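Local coordinates for protein neuraminidase (PDB 4K3Y) that is a neuraminidase-like surface protein of a bat influenza A virus, built on the six-bladed propeller of the sialidases, though its enzymatic activity cannot be assumed, at residues Y157-D162 and L222-S227; L187-F192 and Y230-P235. All coordinates share one frame; numbering follows the deposited sequence.

Contact 1 (Y157-D162 and L222-S227); sequences YTIIAD and LEFDQS
Tyr-157 and Phe-224 meet with their side chains slanted across one another. The tyrosine's CB comes to the rim of the phenylalanine ring near its plane, with CB 4.0 Å from Phe-224 CE2, and CG of Tyr-157 is the next atom nearest that carbon. This CG lies anti to the carbonyl carbon, beside the backbone N (chi1 -50°), and from there the ring extends toward Gln-226. The OH of Tyr-157 lies beside CB of Gln-226, the two side chains again crossing at a slant. A phenol suits this place because its ring packs on carbon while its hydroxyl is hydrogen-bonded to Thr-155 OG1, in its own sheet, close to the exposed Gln-226, where the chain has left its strand. Farther along the strands, Ile-159 and Leu-222 reach toward each other tip to tip, CD1 of the isoleucine 3.9 Å from CD1 of the leucine. The same Ile-159 methyl lies 4.4 Å from Phe-224 CE1. The branched ends of Ile-159 and Leu-222 and the ring of Phe-224 span the distance between the short strand segments, whose axes approach to 11.1 Å, too far for backbone pairing. Leu-173 and Val-206 also touch Phe-224, one from each sheet. Apolar layers of this kind, packed between successive four-stranded antiparallel sheets, are characteristic of blade-to-blade packing in a beta propeller, here the neuraminidase fold.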
loop_
_atom_site.group_PDB
_atom_site.type_symbol
_atom_site.label_atom_id
_atom_site.label_comp_id
_atom_site.label_asym_id
_atom_site.label_seq_id
_atom_site.Cartn_x
_atom_site.Cartn_y
_atom_site.Cartn_z
ATOM N N TYR C 157 -5.589 -18.367 -23.354
ATOM C CA TYR C 157 -5.515 -18.223 -24.812
ATOM C C TYR C 157 -5.329 -16.755 -25.250
ATOM O O TYR C 157 -5.861 -15.827 -24.631
ATOM C CB TYR C 157 -6.740 -18.863 -25.476
ATOM C CG TYR C 157 -7.024 -20.278 -25.000
ATOM C CD1 TYR C 157 -7.832 -20.517 -23.884
ATOM C CD2 TYR C 157 -6.485 -21.378 -25.664
ATOM C CE1 TYR C 157 -8.095 -21.811 -23.448
ATOM C CE2 TYR C 157 -6.746 -22.673 -25.236
ATOM C CZ TYR C 157 -7.549 -22.885 -24.131
ATOM O OH TYR C 157 -7.800 -24.172 -23.713
ATOM N N THR C 158 -4.536 -16.549 -26.294
ATOM C CA THR C 158 -4.310 -15.212 -26.825
ATOM C C THR C 158 -4.031 -15.308 -28.317
ATOM O O THR C 158 -3.683 -16.384 -28.817
ATOM C CB THR C 158 -3.146 -14.489 -26.109
ATOM O OG1 THR C 158 -3.040 -13.142 -26.595
ATOM C CG2 THR C 158 -1.823 -15.219 -26.336
ATOM N N ILE C 159 -4.200 -14.190 -29.026
ATOM C CA ILE C 159 -3.952 -14.152 -30.463
ATOM C C ILE C 159 -2.857 -13.136 -30.780
ATOM O O ILE C 159 -2.862 -12.037 -30.237
ATOM C CB ILE C 159 -5.247 -13.844 -31.235
ATOM C CG1 ILE C 159 -6.304 -14.900 -30.901
ATOM C CG2 ILE C 159 -4.978 -13.815 -32.742
ATOM C CD1 ILE C 159 -7.746 -14.491 -31.164
ATOM N N ILE C 160 -1.911 -13.514 -31.637
ATOM C CA ILE C 160 -0.799 -12.629 -31.995
ATOM C C ILE C 160 -0.698 -12.421 -33.500
ATOM O O ILE C 160 -0.850 -13.361 -34.281
ATOM C CB ILE C 160 0.538 -13.153 -31.446
ATOM C CG1 ILE C 160 0.466 -13.229 -29.917
ATOM C CG2 ILE C 160 1.714 -12.273 -31.895
ATOM C CD1 ILE C 160 1.757 -13.636 -29.273
ATOM N N ALA C 161 -0.438 -11.178 -33.897
ATOM C CA ALA C 161 -0.385 -10.810 -35.305
ATOM C C ALA C 161 1.048 -10.620 -35.803
ATOM O O ALA C 161 1.894 -10.055 -35.102
ATOM C CB ALA C 161 -1.197 -9.549 -35.545
ATOM N N ASP C 162 1.301 -11.093 -37.022
ATOM C CA ASP C 162 2.558 -10.858 -37.719
ATOM C C ASP C 162 2.249 -10.264 -39.098
ATOM O O ASP C 162 1.079 -10.024 -39.433
ATOM C CB ASP C 162 3.339 -12.165 -37.871
ATOM C CG ASP C 162 4.840 -11.948 -37.984
ATOM O OD1 ASP C 162 5.275 -10.825 -38.332
ATOM O OD2 ASP C 162 5.590 -12.916 -37.729
ATOM N N LEU C 222 -14.396 -14.300 -34.638
ATOM C CA LEU C 222 -13.792 -15.603 -34.411
ATOM C C LEU C 222 -14.483 -16.297 -33.239
ATOM O O LEU C 222 -14.915 -15.645 -32.280
ATOM C CB LEU C 222 -12.307 -15.436 -34.061
ATOM C CG LEU C 222 -11.228 -16.391 -34.583
ATOM C CD1 LEU C 222 -10.038 -16.403 -33.631
ATOM C CD2 LEU C 222 -11.735 -17.798 -34.834
ATOM N N GLU C 223 -14.598 -17.619 -33.327
ATOM C CA GLU C 223 -14.935 -18.444 -32.170
ATOM C C GLU C 223 -14.050 -19.692 -32.201
ATOM O O GLU C 223 -13.659 -20.158 -33.275
ATOM C CB GLU C 223 -16.429 -18.788 -32.125
ATOM C CG GLU C 223 -16.909 -19.786 -33.175
ATOM C CD GLU C 223 -18.409 -20.052 -33.083
ATOM O OE1 GLU C 223 -19.131 -19.199 -32.511
ATOM O OE2 GLU C 223 -18.855 -21.118 -33.577
ATOM N N PHE C 224 -13.703 -20.208 -31.028
ATOM C CA PHE C 224 -12.870 -21.405 -30.950
ATOM C C PHE C 224 -12.964 -22.085 -29.584
ATOM O O PHE C 224 -13.250 -21.432 -28.572
ATOM C CB PHE C 224 -11.406 -21.079 -31.280
ATOM C CG PHE C 224 -10.764 -20.112 -30.324
ATOM C CD1 PHE C 224 -10.840 -18.746 -30.546
ATOM C CD2 PHE C 224 -10.075 -20.571 -29.196
ATOM C CE1 PHE C 224 -10.238 -17.855 -29.659
ATOM C CE2 PHE C 224 -9.471 -19.683 -28.302
ATOM C CZ PHE C 224 -9.547 -18.332 -28.534
ATOM N N ASP C 225 -12.732 -23.396 -29.564
ATOM C CA ASP C 225 -12.705 -24.145 -28.311
ATOM C C ASP C 225 -11.272 -24.526 -27.962
ATOM O O ASP C 225 -10.336 -24.129 -28.670
ATOM C CB ASP C 225 -13.632 -25.373 -28.351
ATOM C CG ASP C 225 -13.443 -26.223 -29.602
ATOM O OD1 ASP C 225 -12.281 -26.485 -29.985
ATOM O OD2 ASP C 225 -14.467 -26.633 -30.198
ATOM N N GLN C 226 -11.106 -25.287 -26.877
ATOM C CA GLN C 226 -9.777 -25.604 -26.353
ATOM C C GLN C 226 -8.969 -26.514 -27.273
ATOM O O GLN C 226 -7.740 -26.574 -27.167
ATOM C CB GLN C 226 -9.866 -26.201 -24.946
ATOM C CG GLN C 226 -10.821 -27.372 -24.798
ATOM C CD GLN C 226 -10.996 -27.782 -23.348
ATOM O OE1 GLN C 226 -10.139 -27.512 -22.505
ATOM N NE2 GLN C 226 -12.114 -28.429 -23.049
ATOM N N SER C 227 -9.656 -27.208 -28.178
ATOM C CA SER C 227 -8.996 -28.085 -29.141
ATOM C C SER C 227 -8.532 -27.319 -30.385
ATOM O O SER C 227 -8.135 -27.922 -31.380
ATOM C CB SER C 227 -9.919 -29.252 -29.522
ATOM O OG SER C 227 -11.252 -28.821 -29.738
#

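Contact 2 (L187-F192 and Y230-P235); sequences LDTTGF and YTFKEP
Leu-187 sets CD2 over the centre of the Tyr-230 ring, 3.9 Å from the centroid and 9° off the ring normal, a CH-pi contact. Its CB meets a different ring, lying at the edge of Phe-232 in the ring plane, so one branched aliphatic residue serves two aromatic neighbours. At Asp-188 the contact turns polar: the backbone N donates to Tyr-230 OH at 3.1 Å, a moderately bent bond that ties the loop to the tip of the tyrosine, and CB packs beside the same oxygen. The backbone O of Asp-188 lies by Phe-232 CE2. The carboxylate leads away from the strand, and Asp-188 OD1 accepts from Thr-190 OG1 at 2.6 Å, from above the carboxylate plane, a bond within the loop. Thr-189 presents its methyl, CG2 being 3.6 Å from Phe-232 CZ, while its CB covers part of one face of Phe-192. A type II turn runs from Thr-189 to Phe-192, and Gly-191 fits it because at its positive phi of 97° a CB would press on the preceding carbonyl. The turn delivers Phe-192, whose CZ sits over the centre of the Phe-232 face. The two rings form a T-shaped pair, centroids 5.0 Å apart and planes at 70°, with Phe-192 giving the edge; Phe-194 makes a further edge-to-face pair with Phe-232. Directional bonding thus comes mainly from a single backbone amide and a phenol, while the remaining grip is apolar and aromatic, which implies that ring shape and fit, more than charge pairing, hold this surface loop on the last strand of the neighbouring blade.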
loop_
_atom_site.group_PDB
_atom_site.type_symbol
_atom_site.label_atom_id
_atom_site.label_comp_id
_atom_site.label_asym_id
_atom_site.label_seq_id
_atom_site.Cartn_x
_atom_site.Cartn_y
_atom_site.Cartn_z
ATOM N N LEU C 187 -3.970 -19.454 -38.003
ATOM C CA LEU C 187 -5.343 -19.187 -38.390
ATOM C C LEU C 187 -5.409 -18.818 -39.865
ATOM O O LEU C 187 -4.528 -18.124 -40.391
ATOM C CB LEU C 187 -5.924 -18.061 -37.540
ATOM C CG LEU C 187 -5.940 -18.283 -36.025
ATOM C CD1 LEU C 187 -6.019 -16.959 -35.325
ATOM C CD2 LEU C 187 -7.112 -19.146 -35.606
ATOM N N ASP C 188 -6.457 -19.283 -40.533
ATOM C CA ASP C 188 -6.612 -19.001 -41.945
ATOM C C ASP C 188 -7.295 -17.649 -42.143
ATOM O O ASP C 188 -8.522 -17.550 -42.085
ATOM C CB ASP C 188 -7.407 -20.117 -42.618
ATOM C CG ASP C 188 -7.287 -20.088 -44.126
ATOM O OD1 ASP C 188 -6.338 -19.446 -44.627
ATOM O OD2 ASP C 188 -8.136 -20.709 -44.801
ATOM N N THR C 189 -6.491 -16.611 -42.366
ATOM C CA THR C 189 -7.015 -15.269 -42.621
ATOM C C THR C 189 -6.741 -14.814 -44.055
ATOM O O THR C 189 -6.346 -13.668 -44.288
ATOM C CB THR C 189 -6.449 -14.239 -41.629
ATOM O OG1 THR C 189 -5.014 -14.321 -41.613
ATOM C CG2 THR C 189 -6.992 -14.508 -40.224
ATOM N N THR C 190 -6.944 -15.720 -45.009
ATOM C CA THR C 190 -6.774 -15.388 -46.420
ATOM C C THR C 190 -7.911 -14.491 -46.869
ATOM O O THR C 190 -9.087 -14.871 -46.780
ATOM C CB THR C 190 -6.746 -16.643 -47.322
ATOM O OG1 THR C 190 -7.016 -17.808 -46.533
ATOM C CG2 THR C 190 -5.383 -16.793 -47.993
ATOM N N GLY C 191 -7.562 -13.291 -47.329
ATOM C CA GLY C 191 -8.549 -12.369 -47.857
ATOM C C GLY C 191 -9.047 -11.318 -46.887
ATOM O O GLY C 191 -9.784 -10.421 -47.291
ATOM N N PHE C 192 -8.668 -11.426 -45.611
ATOM C CA PHE C 192 -8.978 -10.375 -44.633
ATOM C C PHE C 192 -7.866 -10.125 -43.618
ATOM O O PHE C 192 -6.857 -10.837 -43.583
ATOM C CB PHE C 192 -10.294 -10.653 -43.897
ATOM C CG PHE C 192 -10.269 -11.888 -43.039
ATOM C CD1 PHE C 192 -10.422 -13.142 -43.609
ATOM C CD2 PHE C 192 -10.108 -11.798 -41.664
ATOM C CE1 PHE C 192 -10.405 -14.283 -42.829
ATOM C CE2 PHE C 192 -10.092 -12.941 -40.870
ATOM C CZ PHE C 192 -10.241 -14.185 -41.457
ATOM N N TYR C 230 -11.747 -23.790 -34.781
ATOM C CA TYR C 230 -12.231 -22.434 -34.980
ATOM C C TYR C 230 -13.062 -22.289 -36.240
ATOM O O TYR C 230 -12.946 -23.065 -37.195
ATOM C CB TYR C 230 -11.061 -21.433 -35.033
ATOM C CG TYR C 230 -10.196 -21.557 -36.277
ATOM C CD1 TYR C 230 -9.104 -22.419 -36.299
ATOM C CD2 TYR C 230 -10.469 -20.814 -37.427
ATOM C CE1 TYR C 230 -8.309 -22.542 -37.427
ATOM C CE2 TYR C 230 -9.676 -20.935 -38.563
ATOM C CZ TYR C 230 -8.597 -21.799 -38.557
ATOM O OH TYR C 230 -7.797 -21.930 -39.672
ATOM N N THR C 231 -13.903 -21.270 -36.220
ATOM C CA THR C 231 -14.499 -20.771 -37.426
ATOM C C THR C 231 -14.511 -19.236 -37.357
ATOM O O THR C 231 -14.802 -18.648 -36.305
ATOM C CB THR C 231 -15.896 -21.397 -37.677
ATOM O OG1 THR C 231 -16.704 -20.493 -38.444
ATOM C CG2 THR C 231 -16.594 -21.718 -36.366
ATOM N N PHE C 232 -14.124 -18.601 -38.463
ATOM C CA PHE C 232 -14.228 -17.158 -38.603
ATOM C C PHE C 232 -15.612 -16.837 -39.168
ATOM O O PHE C 232 -16.071 -17.498 -40.101
ATOM C CB PHE C 232 -13.164 -16.623 -39.569
ATOM C CG PHE C 232 -11.800 -16.421 -38.951
ATOM C CD1 PHE C 232 -11.519 -15.286 -38.198
ATOM C CD2 PHE C 232 -10.782 -17.347 -39.156
ATOM C CE1 PHE C 232 -10.254 -15.086 -37.640
ATOM C CE2 PHE C 232 -9.514 -17.151 -38.602
ATOM C CZ PHE C 232 -9.256 -16.016 -37.844
ATOM N N LYS C 233 -16.281 -15.829 -38.617
ATOM C CA LYS C 233 -17.568 -15.426 -39.172
ATOM C C LYS C 233 -17.566 -13.974 -39.640
ATOM O O LYS C 233 -16.681 -13.198 -39.294
ATOM C CB LYS C 233 -18.695 -15.676 -38.174
ATOM C CG LYS C 233 -18.614 -17.038 -37.512
ATOM C CD LYS C 233 -19.981 -17.520 -37.069
ATOM C CE LYS C 233 -19.900 -18.904 -36.450
ATOM N NZ LYS C 233 -21.232 -19.341 -35.946
ATOM N N GLU C 234 -18.550 -13.618 -40.452
ATOM C CA GLU C 234 -18.700 -12.235 -40.882
ATOM C C GLU C 234 -20.122 -11.773 -40.628
ATOM O O GLU C 234 -21.070 -12.374 -41.128
ATOM C CB GLU C 234 -18.371 -12.075 -42.359
ATOM C CG GLU C 234 -18.678 -10.686 -42.885
ATOM C CD GLU C 234 -17.544 -9.697 -42.628
ATOM O OE1 GLU C 234 -16.458 -10.131 -42.182
ATOM O OE2 GLU C 234 -17.734 -8.488 -42.885
ATOM N N PRO C 235 -20.273 -10.700 -39.847
ATOM C CA PRO C 235 -21.598 -10.182 -39.494
ATOM C C PRO C 235 -22.403 -9.795 -40.728
ATOM O O PRO C 235 -21.888 -9.175 -41.669
ATOM C CB PRO C 235 -21.285 -8.953 -38.626
ATOM C CG PRO C 235 -19.879 -8.580 -38.964
ATOM C CD PRO C 235 -19.188 -9.868 -39.305
#

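Overall arrangement
Contacts 1 and 2 join the same two consecutive propeller blades, the sheet running from strand 150-152 to 180-187 and the one from 197-202 to 230-233, and their centres are 12 Å apart. Along the chain the segments alternate: 157-162, 187-192, 222-227, then 230-235. Contact 1 is buried and couples strands within their sheets, 155-162, second in order, with 221-224, third; in contact 2 the loop leaving outermost strand 180-187 meets outermost strand 230-233. Strands 221-224 and 230-233 are antiparallel neighbours, and Leu-222 CG packs 3.5 Å from Phe-232 CE1, making the two apolar patches continuous. Together the two contacts carry the packing between these blades from a buried part toward the surface.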